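Local coordinates for protein plantazolicin methyltransferase BamL (Bacillus amyloliquefaciens subsp. plantarum, PDB 5DLY) that probably transfers methyl groups from S-adenosylmethionine to the terminal amine of desmethyl-plantazolicin, the precursor of an antibiotic, at residues 30-33 with 34-37; 43-46 with 47-50; 131-134 with 135-138; 180-183 with 184-188; 247-250 with 251-255. All coordinates share one frame; numbering follows the deposited sequence.

Overall arrangement
Four of the five local contacts line one pocket, which holds the substrate analogue 5D7 beside S-adenosyl-L-homocysteine. Contacts 1 and 4 touch beside the ligand, where Asp33 OD1 meets Tyr181 OH at 2.7 Å in a probable hydrogen bond. Contact 3 touches both ligands and packs on contacts 1 and 4, Leu131 CD1 lying 3.8 Å from Thr37 CB. Contact 5 closes the allyl end of 5D7 and is tied to contact 1 by the salt bridge of Glu36 OE1 and Lys250 NZ, 2.8 Å long. Contact 2 shares helix 23-56 with contact 1, its centre about 20 Å from that of contact 1; it touches contact 5 and lies outside the pocket.

Contact 1. Residues 30-33 with 34-37. With 5D7 (prop-2-en-1-yl 2-[(1S)-1-amino-4-carbamimidamidobutyl]-1,3-thiazole-4-carboxylate), chain B.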
# COMPACT_ATOMS: atom_id res chain seq x y z
N PHE A 30 -8.08 10.71 -9.36
CA PHE A 30 -7.64 9.77 -10.39
C PHE A 30 -6.56 10.36 -11.29
O PHE A 30 -5.53 9.74 -11.53
CB PHE A 30 -8.83 9.27 -11.24
CG PHE A 30 -8.46 8.20 -12.23
CD1 PHE A 30 -8.28 6.88 -11.81
CD2 PHE A 30 -8.30 8.50 -13.58
CE1 PHE A 30 -7.94 5.89 -12.72
CE2 PHE A 30 -7.97 7.51 -14.49
CZ PHE A 30 -7.79 6.20 -14.06
N ARG A 31 -6.81 11.57 -11.79
CA ARG A 31 -5.85 12.26 -12.66
C ARG A 31 -4.50 12.44 -11.98
O ARG A 31 -3.46 12.12 -12.57
CB ARG A 31 -6.41 13.62 -13.09
CG ARG A 31 -5.65 14.27 -14.23
CD ARG A 31 -6.11 15.69 -14.48
NE ARG A 31 -7.46 15.78 -15.01
CZ ARG A 31 -8.53 16.21 -14.33
NH1 ARG A 31 -8.42 16.61 -13.07
NH2 ARG A 31 -9.71 16.25 -14.93
N TYR A 32 -4.51 12.96 -10.75
CA TYR A 32 -3.27 13.14 -10.01
C TYR A 32 -2.57 11.79 -9.80
O TYR A 32 -1.37 11.65 -10.08
CB TYR A 32 -3.49 13.83 -8.65
CG TYR A 32 -2.19 13.98 -7.89
CD1 TYR A 32 -1.71 12.94 -7.09
CD2 TYR A 32 -1.41 15.13 -8.02
CE1 TYR A 32 -0.50 13.05 -6.43
CE2 TYR A 32 -0.19 15.25 -7.35
CZ TYR A 32 0.25 14.20 -6.55
OH TYR A 32 1.45 14.27 -5.87
N ASP A 33 -3.32 10.81 -9.31
CA ASP A 33 -2.74 9.51 -8.93
C ASP A 33 -2.11 8.79 -10.11
O ASP A 33 -1.02 8.23 -9.99
CB ASP A 33 -3.79 8.62 -8.26
CG ASP A 33 -4.23 9.13 -6.90
OD1 ASP A 33 -3.67 10.13 -6.40
OD2 ASP A 33 -5.16 8.51 -6.33
N GLU A 34 -2.79 8.82 -11.25
CA GLU A 34 -2.25 8.21 -12.46
C GLU A 34 -0.98 8.89 -12.94
O GLU A 34 -0.03 8.22 -13.36
CB GLU A 34 -3.31 8.19 -13.57
CG GLU A 34 -4.42 7.19 -13.32
CD GLU A 34 -3.97 5.76 -13.49
OE1 GLU A 34 -3.89 5.04 -12.47
OE2 GLU A 34 -3.69 5.36 -14.64
N ARG A 35 -0.95 10.22 -12.88
CA ARG A 35 0.20 10.99 -13.36
C ARG A 35 1.41 10.89 -12.44
O ARG A 35 2.55 10.79 -12.90
CB ARG A 35 -0.19 12.47 -13.54
CG ARG A 35 0.88 13.33 -14.19
CD ARG A 35 0.50 14.80 -14.21
NE ARG A 35 0.60 15.44 -12.89
CZ ARG A 35 -0.41 16.03 -12.26
NH1 ARG A 35 -1.62 16.11 -12.81
NH2 ARG A 35 -0.21 16.57 -11.06
N GLU A 36 1.17 10.90 -11.13
CA GLU A 36 2.25 11.08 -10.17
C GLU A 36 2.62 9.82 -9.38
O GLU A 36 3.72 9.75 -8.84
CB GLU A 36 1.92 12.22 -9.20
CG GLU A 36 1.68 13.58 -9.86
CD GLU A 36 2.93 14.25 -10.44
OE1 GLU A 36 4.07 13.79 -10.18
OE2 GLU A 36 2.78 15.25 -11.17
N THR A 37 1.71 8.85 -9.31
CA THR A 37 1.96 7.65 -8.49
C THR A 37 2.09 6.34 -9.27
O THR A 37 2.46 5.32 -8.70
CB THR A 37 0.91 7.47 -7.34
OG1 THR A 37 -0.31 6.92 -7.83
CG2 THR A 37 0.62 8.79 -6.63
O9 5D7 B . 1.72 8.72 -3.33
C6 5D7 B . 1.26 9.85 -3.40
O7 5D7 B . 2.11 10.99 -3.62
C8 5D7 B . 3.54 10.87 -3.64
C2 5D7 B . -0.20 10.10 -3.28
N3 5D7 B . -1.11 9.09 -3.29
C4 5D7 B . -2.39 9.48 -3.18
S5 5D7 B . -2.45 11.21 -3.10
C1 5D7 B . -0.74 11.39 -3.20
CA 5D7 B . -3.64 8.68 -3.16
N 5D7 B . -3.29 7.30 -3.50
CB 5D7 B . -4.34 8.75 -1.80
CG 5D7 B . -3.43 8.63 -0.57
CD 5D7 B . -4.21 7.99 0.57
NE 5D7 B . -3.39 8.01 1.78
CZ 5D7 B . -3.29 8.98 2.69
NH2 5D7 B . -2.52 8.82 3.68
NH1 5D7 B . -3.97 10.04 2.59
C3 5D7 B . 4.12 12.24 -3.83
C5 5D7 B . 5.23 12.42 -4.51
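The backbone oxygen of Asp33 is gripped twice by a single residue. Thr37 OG1 donates to Asp33 O at 2.6 Å, while Thr37 N reaches the same oxygen at 2.9 Å from the opposite face of the carbonyl plane. The threonine can do this because its hydroxyl sits between its own backbone N and carbonyl carbon (chi1 79°), which leaves Thr37 CG2 to pack on the ester of the substrate analogue, 3.5 Å from 5D7 C6. One turn of helix also sets each aromatic ring under an acidic chain. Glu34 CG lies over a face of the Phe30 ring, 3.7 Å from its centroid in a CH-pi contact, and the carboxylate plane runs almost parallel to the ring. Glu36 CG repeats the arrangement on Tyr32, displaced toward the rim. These i to i+4 pairs belong to helix 23-56, which forms one wall of the 5D7 pocket through Tyr32, Asp33 and Thr37. Tyr32 CE1 approaches the thiazole at 5D7 C1 (3.6 Å), and its OH is anchored by Thr172. The Asp33 carboxylate, bonded to Tyr181, stands over the thiazole, out of its plane, with Asp33 OD1 3.5 Å from 5D7 C4. Glu36 OE2 lies in the guanidinium plane of Arg35 and takes a 2.8 Å salt bridge from Arg35 NE on its anti side, tilted out of the carboxylate plane; Glu36 OE1 pairs with Lys250.

Contact 2. Residues 43-46 with 47-50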
# COMPACT_ATOMS: atom_id res chain seq x y z
N ILE A 43 7.55 -0.48 -8.58
CA ILE A 43 8.62 -0.53 -7.59
C ILE A 43 8.15 -1.13 -6.27
O ILE A 43 8.81 -2.02 -5.71
CB ILE A 43 9.29 0.84 -7.42
CG1 ILE A 43 10.01 1.19 -8.72
CG2 ILE A 43 10.26 0.84 -6.24
CD1 ILE A 43 10.36 2.65 -8.83
N SER A 44 7.00 -0.69 -5.78
CA SER A 44 6.44 -1.26 -4.57
C SER A 44 6.11 -2.75 -4.70
O SER A 44 6.39 -3.52 -3.79
CB SER A 44 5.20 -0.49 -4.13
OG SER A 44 5.56 0.84 -3.82
N ILE A 45 5.54 -3.13 -5.85
CA ILE A 45 5.21 -4.54 -6.10
C ILE A 45 6.48 -5.40 -6.15
O ILE A 45 6.57 -6.43 -5.48
CB ILE A 45 4.39 -4.73 -7.39
CG1 ILE A 45 3.02 -4.03 -7.28
CG2 ILE A 45 4.25 -6.21 -7.73
CD1 ILE A 45 2.32 -3.82 -8.61
N GLU A 46 7.47 -4.96 -6.93
CA GLU A 46 8.70 -5.75 -7.03
C GLU A 46 9.46 -5.80 -5.71
O GLU A 46 10.21 -6.75 -5.45
CB GLU A 46 9.60 -5.25 -8.17
CG GLU A 46 9.00 -5.41 -9.57
CD GLU A 46 8.67 -6.84 -9.96
OE1 GLU A 46 9.18 -7.79 -9.34
OE2 GLU A 46 7.87 -7.03 -10.91
N THR A 47 9.25 -4.80 -4.85
CA THR A 47 9.86 -4.79 -3.53
C THR A 47 9.27 -5.93 -2.71
O THR A 47 10.02 -6.70 -2.13
CB THR A 47 9.68 -3.43 -2.82
OG1 THR A 47 10.39 -2.43 -3.55
CG2 THR A 47 10.24 -3.46 -1.39
N PHE A 48 7.94 -6.08 -2.70
CA PHE A 48 7.40 -7.18 -1.91
C PHE A 48 7.69 -8.55 -2.51
O PHE A 48 7.89 -9.51 -1.77
CB PHE A 48 5.93 -6.98 -1.44
CG PHE A 48 4.87 -7.12 -2.52
CD1 PHE A 48 4.63 -8.35 -3.15
CD2 PHE A 48 4.04 -6.05 -2.81
CE1 PHE A 48 3.61 -8.47 -4.09
CE2 PHE A 48 3.01 -6.16 -3.74
CZ PHE A 48 2.81 -7.37 -4.39
N LEU A 49 7.74 -8.64 -3.84
CA LEU A 49 8.12 -9.90 -4.49
C LEU A 49 9.56 -10.28 -4.20
O LEU A 49 9.86 -11.46 -3.95
CB LEU A 49 7.85 -9.84 -5.99
CG LEU A 49 6.37 -9.74 -6.36
CD1 LEU A 49 6.24 -9.51 -7.85
CD2 LEU A 49 5.60 -10.98 -5.92
N SER A 50 10.46 -9.30 -4.23
CA SER A 50 11.85 -9.57 -3.92
C SER A 50 12.01 -9.98 -2.47
O SER A 50 12.76 -10.91 -2.16
CB SER A 50 12.73 -8.36 -4.24
OG SER A 50 14.07 -8.63 -3.86
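Ile45 lies alongside both Phe48 and Leu49 on helix 23-56, pointing the same way as each. Phe48 carries its ring in the crowded position between its own backbone N and carbonyl carbon (chi1 74°), which folds it back over the preceding turn. One face of the ring therefore rests on Ile45: the carbonyl oxygen lies over the ring centre, and Ile45 CA makes a CH-pi contact 4.0 Å from the centroid. The methyl branch Ile45 CG2 then bridges both partners, touching Phe48 CZ at 3.8 Å and Leu49 CD1 at 3.9 Å. Glu46 crosses Leu49 at a slant, Glu46 OE1 lying 3.7 Å from Leu49 CD1. On another side of the helix Thr47 OG1 gives Ile43 O a 2.7 Å bond from above the carbonyl plane, and Thr47 N reaches Ile43 O from the opposite face at 2.9 Å. Beyond the segments, Phe48 meets Phe128 of strand 124-130 edge-to-face and Ile45 packs on helix 72-80, so the helix is laid against the sheet of the Rossmann-like domain. Apolar branches dominate, and the buried polar groups are paid for: the Thr47 hydroxyl by its own helix, Glu46 OE2 by Tyr76.

Contact 3. Residues 131-134 with 135-138. With 5D7 (prop-2-en-1-yl 2-[(1S)-1-amino-4-carbamimidamidobutyl]-1,3-thiazole-4-carboxylate), chain B; SAH (S-adenosyl-L-homocysteine), chain C.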
# COMPACT_ATOMS: atom_id res chain seq x y z
N LEU A 131 -0.65 3.04 -0.82
CA LEU A 131 -1.11 4.43 -0.93
C LEU A 131 -2.59 4.63 -0.55
O LEU A 131 -3.33 5.39 -1.21
CB LEU A 131 -0.74 5.01 -2.32
CG LEU A 131 0.72 4.89 -2.76
CD1 LEU A 131 0.94 5.46 -4.16
CD2 LEU A 131 1.65 5.57 -1.75
N CYS A 132 -3.03 3.96 0.51
CA CYS A 132 -4.43 4.12 0.95
C CYS A 132 -4.70 4.00 2.45
O CYS A 132 -5.83 4.22 2.88
CB CYS A 132 -5.36 3.17 0.20
SG CYS A 132 -5.05 1.41 0.46
N PHE A 133 -3.68 3.65 3.24
CA PHE A 133 -3.86 3.40 4.68
C PHE A 133 -4.55 4.56 5.41
O PHE A 133 -5.49 4.34 6.18
CB PHE A 133 -2.50 3.10 5.31
CG PHE A 133 -2.57 2.46 6.67
CD1 PHE A 133 -3.27 1.28 6.88
CD2 PHE A 133 -1.89 3.04 7.74
CE1 PHE A 133 -3.31 0.69 8.14
CE2 PHE A 133 -1.92 2.44 9.00
CZ PHE A 133 -2.62 1.27 9.20
N GLY A 134 -4.12 5.78 5.13
CA GLY A 134 -4.69 6.98 5.74
C GLY A 134 -6.13 7.31 5.37
O GLY A 134 -6.71 8.26 5.90
N LEU A 135 -6.73 6.53 4.47
CA LEU A 135 -8.15 6.71 4.10
C LEU A 135 -9.09 5.92 4.99
O LEU A 135 -10.28 6.22 5.02
CB LEU A 135 -8.39 6.31 2.64
CG LEU A 135 -7.59 7.08 1.58
CD1 LEU A 135 -7.83 6.47 0.22
CD2 LEU A 135 -8.04 8.53 1.60
N PHE A 136 -8.57 4.92 5.69
CA PHE A 136 -9.44 4.01 6.45
C PHE A 136 -9.96 4.67 7.71
O PHE A 136 -9.18 5.26 8.46
CB PHE A 136 -8.69 2.73 6.82
CG PHE A 136 -8.11 1.98 5.65
CD1 PHE A 136 -8.66 2.08 4.38
CD2 PHE A 136 -7.02 1.14 5.84
CE1 PHE A 136 -8.12 1.38 3.31
CE2 PHE A 136 -6.48 0.42 4.78
CZ PHE A 136 -7.03 0.55 3.51
N LYS A 137 -11.26 4.57 7.96
CA LYS A 137 -11.83 5.05 9.22
C LYS A 137 -11.21 4.35 10.44
O LYS A 137 -10.89 4.99 11.45
CB LYS A 137 -13.35 4.88 9.22
CG LYS A 137 -14.03 5.37 10.50
CD LYS A 137 -15.54 5.21 10.43
CE LYS A 137 -16.20 5.62 11.74
NZ LYS A 137 -17.69 5.48 11.67
N ASN A 138 -11.03 3.04 10.33
CA ASN A 138 -10.57 2.21 11.43
C ASN A 138 -9.31 1.41 11.06
O ASN A 138 -9.35 0.19 10.94
CB ASN A 138 -11.71 1.27 11.86
CG ASN A 138 -12.93 2.03 12.36
OD1 ASN A 138 -12.85 2.75 13.35
ND2 ASN A 138 -14.06 1.89 11.67
O9 5D7 B . 1.72 8.72 -3.33
C6 5D7 B . 1.26 9.85 -3.40
O7 5D7 B . 2.11 10.99 -3.62
C8 5D7 B . 3.54 10.87 -3.64
C2 5D7 B . -0.20 10.10 -3.28
N3 5D7 B . -1.11 9.09 -3.29
C4 5D7 B . -2.39 9.48 -3.18
S5 5D7 B . -2.45 11.21 -3.10
C1 5D7 B . -0.74 11.39 -3.20
CA 5D7 B . -3.64 8.68 -3.16
N 5D7 B . -3.29 7.30 -3.50
CB 5D7 B . -4.34 8.75 -1.80
CG 5D7 B . -3.43 8.63 -0.57
CD 5D7 B . -4.21 7.99 0.57
NE 5D7 B . -3.39 8.01 1.78
CZ 5D7 B . -3.29 8.98 2.69
NH2 5D7 B . -2.52 8.82 3.68
NH1 5D7 B . -3.97 10.04 2.59
C3 5D7 B . 4.12 12.24 -3.83
C5 5D7 B . 5.23 12.42 -4.51
N SAH C . -3.95 0.80 -3.86
CA SAH C . -4.24 1.89 -4.85
CB SAH C . -4.84 3.09 -4.13
CG SAH C . -5.98 3.69 -4.95
SD SAH C . -6.55 5.24 -4.28
C SAH C . -2.97 2.30 -5.54
O SAH C . -1.93 1.66 -5.40
OXT SAH C . -2.93 3.31 -6.24
C5' SAH C . -7.25 4.76 -2.73
C4' SAH C . -8.29 3.65 -2.85
O4' SAH C . -8.63 3.18 -1.54
C3' SAH C . -9.59 4.13 -3.48
O3' SAH C . -9.91 3.34 -4.64
C2' SAH C . -10.63 3.99 -2.37
O2' SAH C . -11.95 3.65 -2.81
C1' SAH C . -10.02 2.87 -1.54
N9 SAH C . -10.52 2.78 -0.15
C8 SAH C . -10.63 3.79 0.74
N7 SAH C . -11.12 3.33 1.92
C5 SAH C . -11.30 2.01 1.79
C6 SAH C . -11.79 0.93 2.66
N6 SAH C . -12.16 1.23 3.92
N1 SAH C . -11.84 -0.33 2.15
C2 SAH C . -11.46 -0.59 0.88
N3 SAH C . -11.00 0.35 0.02
C4 SAH C . -10.91 1.65 0.42
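Cys132 holds SG between its backbone N and carbonyl carbon (chi1 63°), and Phe136 has CG beside its backbone N (chi1 -57°); together these torsions bring the sulfur to the ring rim, with Cys132 SG 3.7 Å from Phe136 CZ. The sulfur-aromatic contact is oblique. A face of the same ring is covered by Cys132 O and by Phe133 CA, both displaced toward the rim. A short 3-10 turn creates this closeness: Leu135 N bonds to Cys132 O at 2.9 Å and Phe136 N to Phe133 O at 3.2 Å. Phe136 CE1 is 3.6 Å from C5 of the SAH adenine, with N7 at the edge of the phenyl ring, and Leu135 CD1 packs on SAH C5' at 3.5 Å. Leu131 O accepts a 3.0 Å hydrogen bond from the amine 5D7 N, which lies 3.9 Å from the sulfur SAH SD, consistent with methylation of that nitrogen. The bare backbone of Gly134 lets the guanidinium come close, Gly134 CA lying 3.5 Å from 5D7 NH2. The loop leads from strand 124-130 to helix 139-148, with Leu131 paired to Val159 of strand 154-160 and Leu135 packed against helix 10-21.

Contact 4. Residues 180-183 with 184-188; sequences AYLK and DQYRA. With 5D7 (prop-2-en-1-yl 2-[(1S)-1-amino-4-carbamimidamidobutyl]-1,3-thiazole-4-carboxylate), chain B.
The backbone is regular helix, each amide from Asp184 to Arg187 bonding to the carbonyl four residues earlier, as in the nearly straight 2.8 Å bond of Tyr186 N to Leu182 O. Tyr181 swings its ring along the helix toward the ligand (chi1 167°, CG opposite the backbone N), and Gln185 CG settles over one face, displaced to the rim and 3.9 Å from the ring centroid in a CH-pi contact. At the far end of that ring Tyr181 OH stands 3.0 Å from the thiazole sulfur 5D7 S5, while its hydrogen bond goes to Asp33 of helix 23-56. Leu182 CD2 adds an apolar contact to the same heterocycle, 3.8 Å from 5D7 C1. Tyr186 meets its own helix edge-on, Tyr186 CD2 lying 3.1 Å from Leu182 O, and carries its hydroxyl to the allyl group. On another side Arg187 bends at chi3 so that Arg187 NH1 reaches Asp184 OD1 at 2.8 Å, from above the carboxylate plane; Lys183 O lies over the guanidinium. Asp184 OD2 is held by Gln15 and Trp19 of helix 10-21. Near the helix end, Gln185 O accepts a 2.9 Å bond from the guanidinium nitrogen 5D7 NH1. Helix 176-187 thus forms a wall of the substrate pocket, flanking the thiazole with Tyr181 and Leu182 and holding the guanidinium arm in part through a backbone carbonyl, consistent with a role in substrate recognition.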
# COMPACT_ATOMS: atom_id res chain seq x y z
N ALA A 180 -5.80 21.25 -2.99
CA ALA A 180 -6.79 20.93 -1.96
C ALA A 180 -6.82 19.44 -1.65
O ALA A 180 -6.84 19.04 -0.49
CB ALA A 180 -8.17 21.41 -2.40
N TYR A 181 -6.79 18.64 -2.71
CA TYR A 181 -6.70 17.18 -2.62
C TYR A 181 -5.51 16.74 -1.78
O TYR A 181 -5.66 16.02 -0.80
CB TYR A 181 -6.64 16.60 -4.03
CG TYR A 181 -6.25 15.15 -4.12
CD1 TYR A 181 -7.02 14.15 -3.51
CD2 TYR A 181 -5.13 14.77 -4.85
CE1 TYR A 181 -6.66 12.82 -3.61
CE2 TYR A 181 -4.75 13.43 -4.94
CZ TYR A 181 -5.53 12.47 -4.33
OH TYR A 181 -5.18 11.14 -4.43
N LEU A 182 -4.32 17.21 -2.15
CA LEU A 182 -3.10 16.80 -1.46
C LEU A 182 -3.06 17.25 0.00
O LEU A 182 -2.62 16.50 0.87
CB LEU A 182 -1.85 17.27 -2.21
CG LEU A 182 -1.59 16.59 -3.56
CD1 LEU A 182 -0.33 17.17 -4.19
CD2 LEU A 182 -1.49 15.07 -3.45
N LYS A 183 -3.52 18.48 0.27
CA LYS A 183 -3.60 18.96 1.65
C LYS A 183 -4.45 18.01 2.50
O LYS A 183 -4.03 17.61 3.59
CB LYS A 183 -4.18 20.38 1.72
CG LYS A 183 -3.21 21.49 1.34
CD LYS A 183 -3.86 22.84 1.64
CE LYS A 183 -3.20 23.97 0.88
NZ LYS A 183 -4.11 25.16 0.84
N ASP A 184 -5.64 17.67 2.00
CA ASP A 184 -6.50 16.71 2.69
C ASP A 184 -5.84 15.33 2.86
O ASP A 184 -5.95 14.71 3.92
CB ASP A 184 -7.84 16.56 1.98
CG ASP A 184 -8.80 17.71 2.25
OD1 ASP A 184 -8.52 18.56 3.13
OD2 ASP A 184 -9.84 17.74 1.58
N GLN A 185 -5.14 14.87 1.82
CA GLN A 185 -4.48 13.56 1.89
C GLN A 185 -3.37 13.54 2.95
O GLN A 185 -3.30 12.61 3.77
CB GLN A 185 -3.93 13.11 0.53
CG GLN A 185 -4.97 12.91 -0.57
CD GLN A 185 -6.20 12.14 -0.10
OE1 GLN A 185 -7.34 12.60 -0.22
NE2 GLN A 185 -5.97 10.97 0.45
N TYR A 186 -2.50 14.55 2.94
CA TYR A 186 -1.42 14.61 3.93
C TYR A 186 -1.91 14.82 5.35
O TYR A 186 -1.35 14.23 6.28
CB TYR A 186 -0.35 15.65 3.55
CG TYR A 186 0.57 15.16 2.45
CD1 TYR A 186 1.70 14.39 2.74
CD2 TYR A 186 0.31 15.47 1.11
CE1 TYR A 186 2.54 13.94 1.73
CE2 TYR A 186 1.13 15.01 0.09
CZ TYR A 186 2.24 14.25 0.40
OH TYR A 186 3.05 13.82 -0.62
N ARG A 187 -2.95 15.63 5.53
CA ARG A 187 -3.52 15.88 6.86
C ARG A 187 -4.07 14.59 7.49
O ARG A 187 -4.03 14.42 8.72
CB ARG A 187 -4.62 16.95 6.79
CG ARG A 187 -4.90 17.65 8.12
CD ARG A 187 -6.17 18.51 8.09
NE ARG A 187 -6.18 19.48 7.00
CZ ARG A 187 -7.01 19.43 5.95
NH1 ARG A 187 -7.91 18.46 5.86
NH2 ARG A 187 -6.94 20.36 5.00
N ALA A 188 -4.56 13.67 6.66
CA ALA A 188 -5.09 12.39 7.13
C ALA A 188 -4.00 11.37 7.43
O ALA A 188 -4.28 10.32 8.02
CB ALA A 188 -6.07 11.82 6.11
O9 5D7 B . 1.72 8.72 -3.33
C6 5D7 B . 1.26 9.85 -3.40
O7 5D7 B . 2.11 10.99 -3.62
C8 5D7 B . 3.54 10.87 -3.64
C2 5D7 B . -0.20 10.10 -3.28
N3 5D7 B . -1.11 9.09 -3.29
C4 5D7 B . -2.39 9.48 -3.18
S5 5D7 B . -2.45 11.21 -3.10
C1 5D7 B . -0.74 11.39 -3.20
CA 5D7 B . -3.64 8.68 -3.16
N 5D7 B . -3.29 7.30 -3.50
CB 5D7 B . -4.34 8.75 -1.80
CG 5D7 B . -3.43 8.63 -0.57
CD 5D7 B . -4.21 7.99 0.57
NE 5D7 B . -3.39 8.01 1.78
CZ 5D7 B . -3.29 8.98 2.69
NH2 5D7 B . -2.52 8.82 3.68
NH1 5D7 B . -3.97 10.04 2.59
C3 5D7 B . 4.12 12.24 -3.83
C5 5D7 B . 5.23 12.42 -4.51

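Contact 5. Residues 247-250 with 251-255. With 5D7 (prop-2-en-1-yl 2-[(1S)-1-amino-4-carbamimidamidobutyl]-1,3-thiazole-4-carboxylate), chain B.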
# COMPACT_ATOMS: atom_id res chain seq x y z
N GLU A 247 10.57 9.67 -15.21
CA GLU A 247 10.06 8.99 -14.02
C GLU A 247 11.13 8.78 -12.96
O GLU A 247 10.86 8.90 -11.77
CB GLU A 247 9.33 7.69 -14.38
CG GLU A 247 8.01 7.91 -15.13
CD GLU A 247 7.02 8.79 -14.38
OE1 GLU A 247 6.87 8.61 -13.15
OE2 GLU A 247 6.40 9.67 -15.01
N GLN A 248 12.37 8.53 -13.40
CA GLN A 248 13.48 8.43 -12.44
C GLN A 248 13.64 9.76 -11.71
O GLN A 248 13.83 9.78 -10.48
CB GLN A 248 14.78 8.03 -13.15
CG GLN A 248 14.81 6.60 -13.66
CD GLN A 248 16.17 6.20 -14.20
OE1 GLN A 248 16.91 7.03 -14.70
NE2 GLN A 248 16.49 4.92 -14.11
N LEU A 249 13.56 10.88 -12.44
CA LEU A 249 13.70 12.19 -11.81
C LEU A 249 12.52 12.49 -10.87
O LEU A 249 12.72 13.01 -9.77
CB LEU A 249 13.88 13.30 -12.85
CG LEU A 249 14.10 14.74 -12.33
CD1 LEU A 249 15.30 14.84 -11.40
CD2 LEU A 249 14.25 15.72 -13.49
N LYS A 250 11.31 12.14 -11.31
CA LYS A 250 10.13 12.28 -10.45
C LYS A 250 10.32 11.54 -9.13
O LYS A 250 10.03 12.08 -8.06
CB LYS A 250 8.86 11.80 -11.16
CG LYS A 250 8.19 12.86 -12.02
CD LYS A 250 6.74 12.49 -12.33
CE LYS A 250 6.00 13.65 -12.97
NZ LYS A 250 5.80 14.82 -12.08
N GLN A 251 10.84 10.31 -9.22
CA GLN A 251 11.08 9.48 -8.04
C GLN A 251 12.15 10.06 -7.13
O GLN A 251 12.09 9.91 -5.91
CB GLN A 251 11.42 8.05 -8.46
CG GLN A 251 10.21 7.31 -9.02
CD GLN A 251 10.57 6.02 -9.73
OE1 GLN A 251 11.64 5.44 -9.52
NE2 GLN A 251 9.65 5.53 -10.57
N SER A 252 13.13 10.73 -7.73
CA SER A 252 14.19 11.41 -6.99
C SER A 252 13.63 12.62 -6.23
O SER A 252 14.06 12.91 -5.11
CB SER A 252 15.30 11.84 -7.95
OG SER A 252 16.38 12.44 -7.25
N GLN A 253 12.67 13.30 -6.84
CA GLN A 253 12.14 14.55 -6.27
C GLN A 253 11.04 14.33 -5.23
O GLN A 253 10.75 15.23 -4.45
CB GLN A 253 11.66 15.47 -7.39
CG GLN A 253 12.80 16.12 -8.16
CD GLN A 253 12.36 16.79 -9.44
OE1 GLN A 253 11.25 16.56 -9.93
NE2 GLN A 253 13.23 17.62 -10.01
N MET A 254 10.46 13.13 -5.23
CA MET A 254 9.35 12.76 -4.32
C MET A 254 9.75 12.86 -2.86
O MET A 254 10.86 12.47 -2.52
CB MET A 254 9.00 11.30 -4.52
CG MET A 254 8.20 10.94 -5.74
SD MET A 254 7.79 9.21 -5.48
CE MET A 254 6.97 8.88 -7.03
N PRO A 255 8.83 13.29 -1.99
CA PRO A 255 9.10 13.17 -0.56
C PRO A 255 9.18 11.70 -0.15
O PRO A 255 8.63 10.83 -0.84
CB PRO A 255 7.88 13.83 0.10
CG PRO A 255 7.22 14.63 -0.97
CD PRO A 255 7.53 13.93 -2.26
O9 5D7 B . 1.72 8.72 -3.33
C6 5D7 B . 1.26 9.85 -3.40
O7 5D7 B . 2.11 10.99 -3.62
C8 5D7 B . 3.54 10.87 -3.64
C2 5D7 B . -0.20 10.10 -3.28
N3 5D7 B . -1.11 9.09 -3.29
C4 5D7 B . -2.39 9.48 -3.18
S5 5D7 B . -2.45 11.21 -3.10
C1 5D7 B . -0.74 11.39 -3.20
CA 5D7 B . -3.64 8.68 -3.16
N 5D7 B . -3.29 7.30 -3.50
CB 5D7 B . -4.34 8.75 -1.80
CG 5D7 B . -3.43 8.63 -0.57
CD 5D7 B . -4.21 7.99 0.57
NE 5D7 B . -3.39 8.01 1.78
CZ 5D7 B . -3.29 8.98 2.69
NH2 5D7 B . -2.52 8.82 3.68
NH1 5D7 B . -3.97 10.04 2.59
C3 5D7 B . 4.12 12.24 -3.83
C5 5D7 B . 5.23 12.42 -4.51
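Gln253 leans back on the turn before it, its CB 3.6 Å from Leu249 O. Gln253 CG stays 3.5 Å from Leu249 O, because CG is placed opposite its own carbonyl carbon and next to the backbone N (chi1 -74°). The chain then runs extended, and Gln253 CD comes 3.9 Å from Leu249 CG. At the tip, Gln253 NE2 rests against the leucine branch, 3.7 Å from Leu249 CD1. The contact is van der Waals in kind, the two side chains slanting across each other on an exposed side of the helix. On the buried side Gln251 likewise runs beside a carbonyl, its CG 3.2 Å from Glu247 O, and its amide goes on to Ser39 of helix 23-56, whose hydroxyl is also hydrogen-bonded to Glu247 OE1. Lys250 extends from the same helix to a salt bridge with Glu36. At the helix end Gln253 N bonds to Leu249 O and adds a weak bond to Lys250 O, to which Met254 N also gives a weak bond, 3.0 Å long. Met254 is the first residue to leave helical angles, and this redirects the chain toward the ligand. Met254 CG packs on the allyl carbon 5D7 C5 at 3.5 Å, and Pro255 CD lies 3.6 Å from that same 5D7 C5. The end of helix 245-253 thereby gives the substrate pocket an apolar border at the ester end of 5D7.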